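Local coordinates for protein NDP-rhamnosyltransferase (PDB 3TSA) that belongs to the GT-B glycosyltransferases, enzymes built from two Rossmann-like halves, each with a parallel beta sheet packed between helices, at residues I126-G131 / V138-W143; V145-G150 / Q318-R323; T286-I291 / T352-T357. All coordinates share one frame; numbering follows the deposited sequence.

Interaction 1. Residues I126-G131 / V138-W143; sequences IGRVLG and VVLHRW
Val138 meets Gly127 and Gly131 where helix 125-133 lies against strand 138-141. These are the last two elements of a beta-alpha-beta crossover that starts at strand 117-121 in the N-terminal Rossmann-like half. The axes of the two short segments run antiparallel at 170° and come within 9.2 Å, as expected when a helix returns the chain to the start of the next strand.

The closest touches are made by a methyl of Val138 and a methyl of Leu140. Val138 directs its CB at the helix, and its CG2, anti to the carbonyl carbon, enters the patch made by the two glycines one turn apart. Val138 CG2 is 3.6 Å from Gly127 O and 3.8 Å from Gly131 CA. With no side chain at Gly131, the backbones draw close, the CA atoms of Gly131 and Val138 being 6.0 Å apart. Gly127 O is already the acceptor for Gly131 N, so CG2 packs beside an oxygen whose polarity is met within the helix.

Two residues further along the strand, Leu140 brings CD2 to 4.0 Å from CG of Arg128, the two side chains crossing at about a right angle, so the aliphatic root of the arginine serves as hydrophobic surface.

Further out, Val139 and Leu140 bond through their backbones to strands 117-121 and 177-180 respectively, fixing the strand within the sheet. Ile126 and Leu130 press on Tyr106 of helix 82-113. Beyond the methylenes, Arg128 bends at chi3 (71°), and its NH2 hydrogen-bonds to the backbone oxygen of Pro173.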
loop_
_atom_site.group_PDB
_atom_site.type_symbol
_atom_site.label_atom_id
_atom_site.label_comp_id
_atom_site.label_asym_id
_atom_site.label_seq_id
_atom_site.Cartn_x
_atom_site.Cartn_y
_atom_site.Cartn_z
ATOM N N ILE A 126 17.759 11.965 -13.294
ATOM C CA ILE A 126 18.414 10.651 -13.417
ATOM C C ILE A 126 17.568 9.637 -14.183
ATOM O O ILE A 126 18.103 8.833 -14.972
ATOM C CB ILE A 126 18.795 10.087 -12.035
ATOM C CG1 ILE A 126 19.453 8.679 -12.185
ATOM C CG2 ILE A 126 17.569 9.923 -11.158
ATOM C CD1 ILE A 126 20.695 8.669 -13.008
ATOM N N GLY A 127 16.243 9.588 -13.932
ATOM C CA GLY A 127 15.433 8.615 -14.679
ATOM C C GLY A 127 15.424 8.763 -16.198
ATOM O O GLY A 127 15.391 7.799 -16.962
ATOM N N ARG A 128 15.472 10.002 -16.647
ATOM C CA ARG A 128 15.580 10.294 -18.055
ATOM C C ARG A 128 16.973 9.882 -18.644
ATOM O O ARG A 128 17.029 9.322 -19.762
ATOM C CB ARG A 128 15.300 11.757 -18.332
ATOM C CG ARG A 128 13.840 12.114 -17.998
ATOM C CD ARG A 128 13.575 13.596 -18.208
ATOM N NE ARG A 128 13.590 13.854 -19.640
ATOM C CZ ARG A 128 13.476 15.071 -20.182
ATOM N NH1 ARG A 128 13.313 16.135 -19.398
ATOM N NH2 ARG A 128 13.503 15.212 -21.530
ATOM N N VAL A 129 18.048 10.199 -17.918
ATOM C CA VAL A 129 19.404 9.746 -18.285
ATOM C C VAL A 129 19.379 8.219 -18.365
ATOM O O VAL A 129 19.814 7.638 -19.363
ATOM C CB VAL A 129 20.473 10.298 -17.337
ATOM C CG1 VAL A 129 21.871 9.649 -17.640
ATOM C CG2 VAL A 129 20.546 11.874 -17.479
ATOM N N LEU A 130 18.881 7.563 -17.309
ATOM C CA LEU A 130 18.875 6.102 -17.263
ATOM C C LEU A 130 18.100 5.524 -18.458
ATOM O O LEU A 130 18.560 4.610 -19.129
ATOM C CB LEU A 130 18.254 5.625 -15.950
ATOM C CG LEU A 130 18.378 4.154 -15.560
ATOM C CD1 LEU A 130 19.836 3.863 -15.451
ATOM C CD2 LEU A 130 17.633 3.879 -14.199
ATOM N N GLY A 131 16.933 6.079 -18.741
ATOM C CA GLY A 131 16.173 5.661 -19.886
ATOM C C GLY A 131 16.890 5.760 -21.239
ATOM O O GLY A 131 16.745 4.870 -22.058
ATOM N N VAL A 138 10.392 5.746 -20.895
ATOM C CA VAL A 138 10.260 6.566 -19.721
ATOM C C VAL A 138 8.874 7.169 -19.751
ATOM O O VAL A 138 8.511 7.864 -20.713
ATOM C CB VAL A 138 11.371 7.637 -19.631
ATOM C CG1 VAL A 138 11.053 8.658 -18.554
ATOM C CG2 VAL A 138 12.709 6.969 -19.282
ATOM N N VAL A 139 8.131 6.941 -18.674
ATOM C CA VAL A 139 6.851 7.621 -18.507
ATOM C C VAL A 139 7.102 8.620 -17.398
ATOM O O VAL A 139 7.442 8.240 -16.242
ATOM C CB VAL A 139 5.753 6.639 -18.094
ATOM C CG1 VAL A 139 4.429 7.416 -17.743
ATOM C CG2 VAL A 139 5.400 5.601 -19.254
ATOM N N LEU A 140 6.993 9.905 -17.715
ATOM C CA LEU A 140 7.199 10.929 -16.700
ATOM C C LEU A 140 5.889 11.073 -15.884
ATOM O O LEU A 140 4.779 10.906 -16.407
ATOM C CB LEU A 140 7.560 12.325 -17.330
ATOM C CG LEU A 140 9.011 12.482 -17.786
ATOM C CD1 LEU A 140 9.271 14.008 -18.009
ATOM C CD2 LEU A 140 10.011 11.851 -16.795
ATOM N N HIS A 141 6.034 11.401 -14.600
ATOM C CA HIS A 141 4.863 11.638 -13.726
ATOM C C HIS A 141 4.910 13.000 -13.033
ATOM O O HIS A 141 5.811 13.257 -12.229
ATOM C CB HIS A 141 4.815 10.522 -12.656
ATOM C CG HIS A 141 3.504 10.434 -11.949
ATOM N ND1 HIS A 141 3.188 11.275 -10.906
ATOM C CD2 HIS A 141 2.417 9.641 -12.145
ATOM C CE1 HIS A 141 1.962 11.001 -10.482
ATOM N NE2 HIS A 141 1.464 10.031 -11.222
ATOM N N ARG A 142 3.923 13.851 -13.300
ATOM C CA ARG A 142 3.784 15.101 -12.587
ATOM C C ARG A 142 3.155 14.842 -11.237
ATOM O O ARG A 142 2.229 14.030 -11.113
ATOM C CB ARG A 142 2.862 16.034 -13.373
ATOM C CG ARG A 142 3.617 16.562 -14.577
ATOM C CD ARG A 142 2.690 17.355 -15.510
ATOM N NE ARG A 142 3.576 17.993 -16.546
ATOM C CZ ARG A 142 3.139 18.208 -17.804
ATOM N NH1 ARG A 142 1.839 17.953 -18.150
ATOM N NH2 ARG A 142 4.008 18.689 -18.727
ATOM N N TRP A 143 3.634 15.573 -10.231
ATOM C CA TRP A 143 2.916 15.513 -8.929
ATOM C C TRP A 143 1.747 16.498 -8.878
ATOM O O TRP A 143 0.836 16.381 -8.024
ATOM C CB TRP A 143 3.907 15.730 -7.783
ATOM C CG TRP A 143 4.428 17.146 -7.847
ATOM C CD1 TRP A 143 3.825 18.243 -7.324
ATOM C CD2 TRP A 143 5.515 17.603 -8.616
ATOM N NE1 TRP A 143 4.514 19.377 -7.667
ATOM C CE2 TRP A 143 5.566 19.022 -8.461
ATOM C CE3 TRP A 143 6.509 16.962 -9.372
ATOM C CZ2 TRP A 143 6.532 19.808 -9.059
ATOM C CZ3 TRP A 143 7.488 17.743 -9.977
ATOM C CH2 TRP A 143 7.489 19.175 -9.814
#

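Interaction 2. Residues V145-G150 / Q318-R323; sequences VDPTAG and QFDYAR
Val145 packs against Asp320 and Tyr321, joining the loop before helix 151-166 to the first turns of helix 318-327. The loop belongs to the N-terminal family region and the helix to the C-terminal one, so this buried contact lies between the two halves of the GT-B fold.

The apolar part uses both valine methyls. CG1, anti to the backbone N (chi1 175°), reaches to 3.7 Å from CB of Asp320. CG2 sits 4.0 Å from CB of Tyr321 and just as near its CD1, close to the ring plane; the valine therefore touches an edge of the ring and not a face. The Tyr321 ring packs against Ala299 and Phe300 of helix 296-304, and its hydroxyl is hydrogen-bonded with Thr303 of that helix and with Gln309 of strand 309-311. Pro147 adds a looser touch, its CB 4.1 Å from OD2 of Asp320.

Between the two segments the polar groups do not pair. Within the loop, OD1 of Asp146 takes two bonds from Thr148. OG1 comes at 2.7 Å to the syn lone pair of OD1, while the backbone N approaches on the anti side, 32° out of the carboxylate plane, and closes an Asx turn. OD2 of the same aspartate forms a salt bridge with Arg142, just past strand 138-141. On the helix, OD1 of Asp320 is in a salt bridge with NH2 of Arg323 at 3.2 Å, weak as a hydrogen bond. That NH2 also donates to the backbone oxygen of Gly77, linking the helix to the N-terminal half.

With Asp146 held by Thr148 and Arg142, and Asp320 paired with Arg323, the touch between these two segments is mainly apolar and undirected, so it would probably tolerate small shifts; the Arg323 bond to Gly77 adds a directed link close by.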
loop_
_atom_site.group_PDB
_atom_site.type_symbol
_atom_site.label_atom_id
_atom_site.label_comp_id
_atom_site.label_asym_id
_atom_site.label_seq_id
_atom_site.Cartn_x
_atom_site.Cartn_y
_atom_site.Cartn_z
ATOM N N VAL A 145 0.966 20.867 -10.301
ATOM C CA VAL A 145 1.354 22.011 -11.162
ATOM C C VAL A 145 2.843 21.847 -11.499
ATOM O O VAL A 145 3.654 21.462 -10.621
ATOM C CB VAL A 145 1.074 23.347 -10.455
ATOM C CG1 VAL A 145 1.601 24.506 -11.303
ATOM C CG2 VAL A 145 -0.434 23.508 -10.252
ATOM N N ASP A 146 3.172 22.004 -12.771
ATOM C CA ASP A 146 4.555 21.664 -13.264
ATOM C C ASP A 146 5.128 22.954 -13.833
ATOM O O ASP A 146 4.793 23.325 -14.954
ATOM C CB ASP A 146 4.434 20.582 -14.371
ATOM C CG ASP A 146 5.808 20.198 -14.973
ATOM O OD1 ASP A 146 6.857 20.812 -14.601
ATOM O OD2 ASP A 146 5.845 19.269 -15.782
ATOM N N PRO A 147 6.031 23.659 -13.067
ATOM C CA PRO A 147 6.638 24.902 -13.572
ATOM C C PRO A 147 8.033 24.665 -14.123
ATOM O O PRO A 147 8.873 25.560 -14.069
ATOM C CB PRO A 147 6.743 25.782 -12.316
ATOM C CG PRO A 147 6.412 24.960 -11.191
ATOM C CD PRO A 147 6.250 23.487 -11.624
ATOM N N THR A 148 8.277 23.462 -14.640
ATOM C CA THR A 148 9.653 23.139 -15.078
ATOM C C THR A 148 10.038 23.570 -16.450
ATOM O O THR A 148 11.220 23.540 -16.761
ATOM C CB THR A 148 10.026 21.637 -14.851
ATOM O OG1 THR A 148 9.270 20.782 -15.718
ATOM C CG2 THR A 148 9.912 21.289 -13.381
ATOM N N ALA A 149 9.075 23.961 -17.280
ATOM C CA ALA A 149 9.378 24.455 -18.664
ATOM C C ALA A 149 10.281 25.655 -18.712
ATOM O O ALA A 149 10.969 25.946 -19.739
ATOM C CB ALA A 149 8.151 24.768 -19.436
ATOM N N GLY A 150 10.443 26.506 -17.773
ATOM C CA GLY A 150 11.502 27.341 -18.671
ATOM C C GLY A 150 12.994 27.093 -18.423
ATOM O O GLY A 150 13.716 26.224 -19.014
ATOM N N GLN A 318 4.238 26.181 -5.691
ATOM C CA GLN A 318 3.112 26.592 -4.806
ATOM C C GLN A 318 2.460 27.920 -5.174
ATOM O O GLN A 318 1.238 28.075 -5.007
ATOM C CB GLN A 318 3.497 26.603 -3.300
ATOM C CG GLN A 318 3.866 25.159 -2.856
ATOM C CD GLN A 318 4.496 25.122 -1.527
ATOM O OE1 GLN A 318 4.943 26.161 -1.023
ATOM N NE2 GLN A 318 4.567 23.903 -0.936
ATOM N N PHE A 319 3.248 28.884 -5.666
ATOM C CA PHE A 319 2.705 30.171 -6.151
ATOM C C PHE A 319 1.791 30.046 -7.306
ATOM O O PHE A 319 0.774 30.686 -7.332
ATOM C CB PHE A 319 3.906 31.138 -6.491
ATOM C CG PHE A 319 4.729 31.383 -5.244
ATOM C CD1 PHE A 319 4.279 32.350 -4.330
ATOM C CD2 PHE A 319 5.861 30.594 -4.967
ATOM C CE1 PHE A 319 4.997 32.542 -3.061
ATOM C CE2 PHE A 319 6.573 30.779 -3.720
ATOM C CZ PHE A 319 6.099 31.700 -2.778
ATOM N N ASP A 320 2.185 29.234 -8.310
ATOM C CA ASP A 320 1.318 28.933 -9.445
ATOM C C ASP A 320 0.028 28.287 -9.014
ATOM O O ASP A 320 -1.040 28.776 -9.407
ATOM C CB ASP A 320 2.096 28.026 -10.420
ATOM C CG ASP A 320 3.201 28.816 -11.118
ATOM O OD1 ASP A 320 2.823 29.576 -12.050
ATOM O OD2 ASP A 320 4.358 28.695 -10.747
ATOM N N TYR A 321 0.100 27.232 -8.184
ATOM C CA TYR A 321 -1.154 26.607 -7.758
ATOM C C TYR A 321 -2.007 27.624 -7.012
ATOM O O TYR A 321 -3.193 27.732 -7.252
ATOM C CB TYR A 321 -0.890 25.464 -6.799
ATOM C CG TYR A 321 -2.130 24.881 -6.292
ATOM C CD1 TYR A 321 -2.869 24.017 -7.086
ATOM C CD2 TYR A 321 -2.576 25.171 -4.998
ATOM C CE1 TYR A 321 -4.109 23.455 -6.606
ATOM C CE2 TYR A 321 -3.779 24.639 -4.493
ATOM C CZ TYR A 321 -4.524 23.791 -5.313
ATOM O OH TYR A 321 -5.684 23.204 -4.877
ATOM N N ALA A 322 -1.397 28.379 -6.100
ATOM C CA ALA A 322 -2.185 29.324 -5.305
ATOM C C ALA A 322 -2.918 30.388 -6.179
ATOM O O ALA A 322 -4.100 30.657 -5.935
ATOM C CB ALA A 322 -1.309 30.016 -4.214
ATOM N N ARG A 323 -2.195 30.995 -7.125
ATOM C CA ARG A 323 -2.730 31.982 -8.014
ATOM C C ARG A 323 -3.849 31.368 -8.889
ATOM O O ARG A 323 -4.914 32.019 -9.093
ATOM C CB ARG A 323 -1.636 32.603 -8.927
ATOM C CG ARG A 323 -0.715 33.587 -8.238
ATOM C CD ARG A 323 0.103 34.335 -9.335
ATOM N NE ARG A 323 0.921 33.424 -10.193
ATOM C CZ ARG A 323 2.239 33.304 -10.004
ATOM N NH1 ARG A 323 2.794 33.935 -8.990
ATOM N NH2 ARG A 323 2.954 32.529 -10.780
#

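Interaction 3. Residues T286-I291 / T352-T357; sequences TCELVI and TVLGDT
Leu289 and Val353 set their side chains at about a right angle where strand 289-292 meets the end of helix 343-354. Both elements belong to the C-terminal Rossmann-like half, whose parallel sheet places this strand between 219-224 and 309-311, and the helix packs on one side of it.

Both side chains aim at the opposite segment. Leu289, with CG anti to its backbone N (chi1 174°), extends CD1 to 3.7 Å from CG1 of Val353, and CD1 of Leu289 is also 4.2 Å from CB of Val353. The leucine end thus lies against one branch of the valine and its branch point. Leu289 also touches Ile350 a turn earlier in the helix, while Val353 rests on Pro308 and on Phe359 of the next helix.

Leu354 has its CB turned aside, yet its end swings back to segment 286-291. CD2 packs 3.8 Å from CB of Glu288 and, more loosely, 4.4 Å from CB of Leu289, so one methyl bridges the bases of two consecutive side chains.

Glu288 offers its aliphatic base to the leucine and sends its carboxylate onward: the chain is extended at chi2 (-179°), and OE2 forms a salt bridge with NE of Arg219. This arginine joins the two segments through polar bonds, because its NH1 donates to the backbone oxygen of Leu354 near the helix end. A turn then leads into helix 358-371. Here Asp356 N bonds to the backbone oxygen of Val353 at 3.2 Å, and OD1 of Asp356 caps the backbone N of Gly358.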
loop_
_atom_site.group_PDB
_atom_site.type_symbol
_atom_site.label_atom_id
_atom_site.label_comp_id
_atom_site.label_asym_id
_atom_site.label_seq_id
_atom_site.Cartn_x
_atom_site.Cartn_y
_atom_site.Cartn_z
ATOM N N THR A 286 -15.672 16.897 6.455
ATOM C CA THR A 286 -16.384 17.633 7.479
ATOM C C THR A 286 -15.807 19.038 7.667
ATOM O O THR A 286 -16.180 19.725 8.647
ATOM C CB THR A 286 -16.243 16.989 8.869
ATOM O OG1 THR A 286 -14.891 17.082 9.310
ATOM C CG2 THR A 286 -16.645 15.503 8.813
ATOM N N CYS A 287 -14.920 19.463 6.782
ATOM C CA CYS A 287 -14.281 20.831 6.965
ATOM C C CYS A 287 -14.782 21.790 5.924
ATOM O O CYS A 287 -15.081 21.353 4.757
ATOM C CB CYS A 287 -12.787 20.718 6.786
ATOM S SG CYS A 287 -11.988 19.753 8.114
ATOM N N GLU A 288 -14.868 23.100 6.269
ATOM C CA GLU A 288 -15.391 24.010 5.247
ATOM C C GLU A 288 -14.237 24.780 4.548
ATOM O O GLU A 288 -14.496 25.489 3.589
ATOM C CB GLU A 288 -16.300 25.074 5.923
ATOM C CG GLU A 288 -17.650 24.462 6.325
ATOM C CD GLU A 288 -18.505 25.536 6.953
ATOM O OE1 GLU A 288 -18.907 26.452 6.225
ATOM O OE2 GLU A 288 -18.671 25.527 8.163
ATOM N N LEU A 289 -13.013 24.611 5.041
ATOM C CA LEU A 289 -11.867 25.357 4.488
ATOM C C LEU A 289 -10.589 24.602 4.845
ATOM O O LEU A 289 -10.573 24.001 5.945
ATOM C CB LEU A 289 -11.849 26.798 5.056
ATOM C CG LEU A 289 -10.672 27.727 4.722
ATOM C CD1 LEU A 289 -10.647 28.049 3.233
ATOM C CD2 LEU A 289 -10.681 29.010 5.578
ATOM N N VAL A 290 -9.564 24.608 3.954
ATOM C CA VAL A 290 -8.292 24.041 4.274
ATOM C C VAL A 290 -7.273 25.189 4.202
ATOM O O VAL A 290 -7.315 25.917 3.197
ATOM C CB VAL A 290 -7.834 22.947 3.277
ATOM C CG1 VAL A 290 -6.383 22.444 3.682
ATOM C CG2 VAL A 290 -8.807 21.834 3.424
ATOM N N ILE A 291 -6.466 25.386 5.239
ATOM C CA ILE A 291 -5.375 26.423 5.075
ATOM C C ILE A 291 -4.116 25.566 4.903
ATOM O O ILE A 291 -3.801 24.710 5.752
ATOM C CB ILE A 291 -5.193 27.308 6.385
ATOM C CG1 ILE A 291 -6.435 28.177 6.634
ATOM C CG2 ILE A 291 -3.965 28.237 6.240
ATOM C CD1 ILE A 291 -6.590 28.767 8.039
ATOM N N THR A 352 -14.219 35.505 4.699
ATOM C CA THR A 352 -14.808 35.761 3.412
ATOM C C THR A 352 -15.221 34.366 2.815
ATOM O O THR A 352 -16.282 34.231 2.248
ATOM C CB THR A 352 -13.784 36.397 2.483
ATOM O OG1 THR A 352 -13.623 37.779 2.878
ATOM C CG2 THR A 352 -14.297 36.373 1.083
ATOM N N VAL A 353 -14.326 33.403 2.873
ATOM C CA VAL A 353 -14.636 32.050 2.388
ATOM C C VAL A 353 -15.805 31.403 3.155
ATOM O O VAL A 353 -16.757 30.877 2.532
ATOM C CB VAL A 353 -13.360 31.109 2.409
ATOM C CG1 VAL A 353 -13.751 29.666 1.899
ATOM C CG2 VAL A 353 -12.294 31.672 1.517
ATOM N N LEU A 354 -15.761 31.472 4.490
ATOM C CA LEU A 354 -16.824 30.925 5.340
ATOM C C LEU A 354 -18.178 31.652 5.090
ATOM O O LEU A 354 -19.271 31.094 5.396
ATOM C CB LEU A 354 -16.474 30.980 6.843
ATOM C CG LEU A 354 -15.231 30.165 7.299
ATOM C CD1 LEU A 354 -14.944 30.386 8.787
ATOM C CD2 LEU A 354 -15.334 28.635 6.966
ATOM N N GLY A 355 -18.137 32.884 4.592
ATOM C CA GLY A 355 -19.406 33.574 4.309
ATOM C C GLY A 355 -19.955 33.508 2.898
ATOM O O GLY A 355 -20.980 34.148 2.603
ATOM N N ASP A 356 -19.283 32.765 2.013
ATOM C CA ASP A 356 -19.647 32.765 0.574
ATOM C C ASP A 356 -19.504 31.376 0.003
ATOM O O ASP A 356 -18.395 30.903 -0.184
ATOM C CB ASP A 356 -18.788 33.805 -0.168
ATOM C CG ASP A 356 -19.090 33.933 -1.648
ATOM O OD1 ASP A 356 -19.980 33.208 -2.168
ATOM O OD2 ASP A 356 -18.425 34.787 -2.279
ATOM N N THR A 357 -20.646 30.714 -0.202
ATOM C CA THR A 357 -20.730 29.338 -0.705
ATOM C C THR A 357 -20.198 29.225 -2.141
ATOM O O THR A 357 -19.968 28.139 -2.629
ATOM C CB THR A 357 -22.187 28.804 -0.650
ATOM O OG1 THR A 357 -22.988 29.681 -1.422
ATOM C CG2 THR A 357 -22.697 28.765 0.777
#

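Overall arrangement
Interactions 1 and 3 are alike in kind, each packing a helix on a strand of a parallel sheet, but in different halves of the GT-B fold; their centres are 38 Å apart, on opposite sides of the chain's centre. Interaction 2 lies between the halves, 19 Å from interaction 1 and 24 Å from interaction 3, centre to centre. Along the chain interaction 1 closes first, and its strand runs almost directly into the loop of interaction 2. Segments 286-291, 318-323 and 352-357 follow, so interactions 2 and 3 alternate. The chain forms one sheet, then the other, and interaction 2 is a place where the two halves touch.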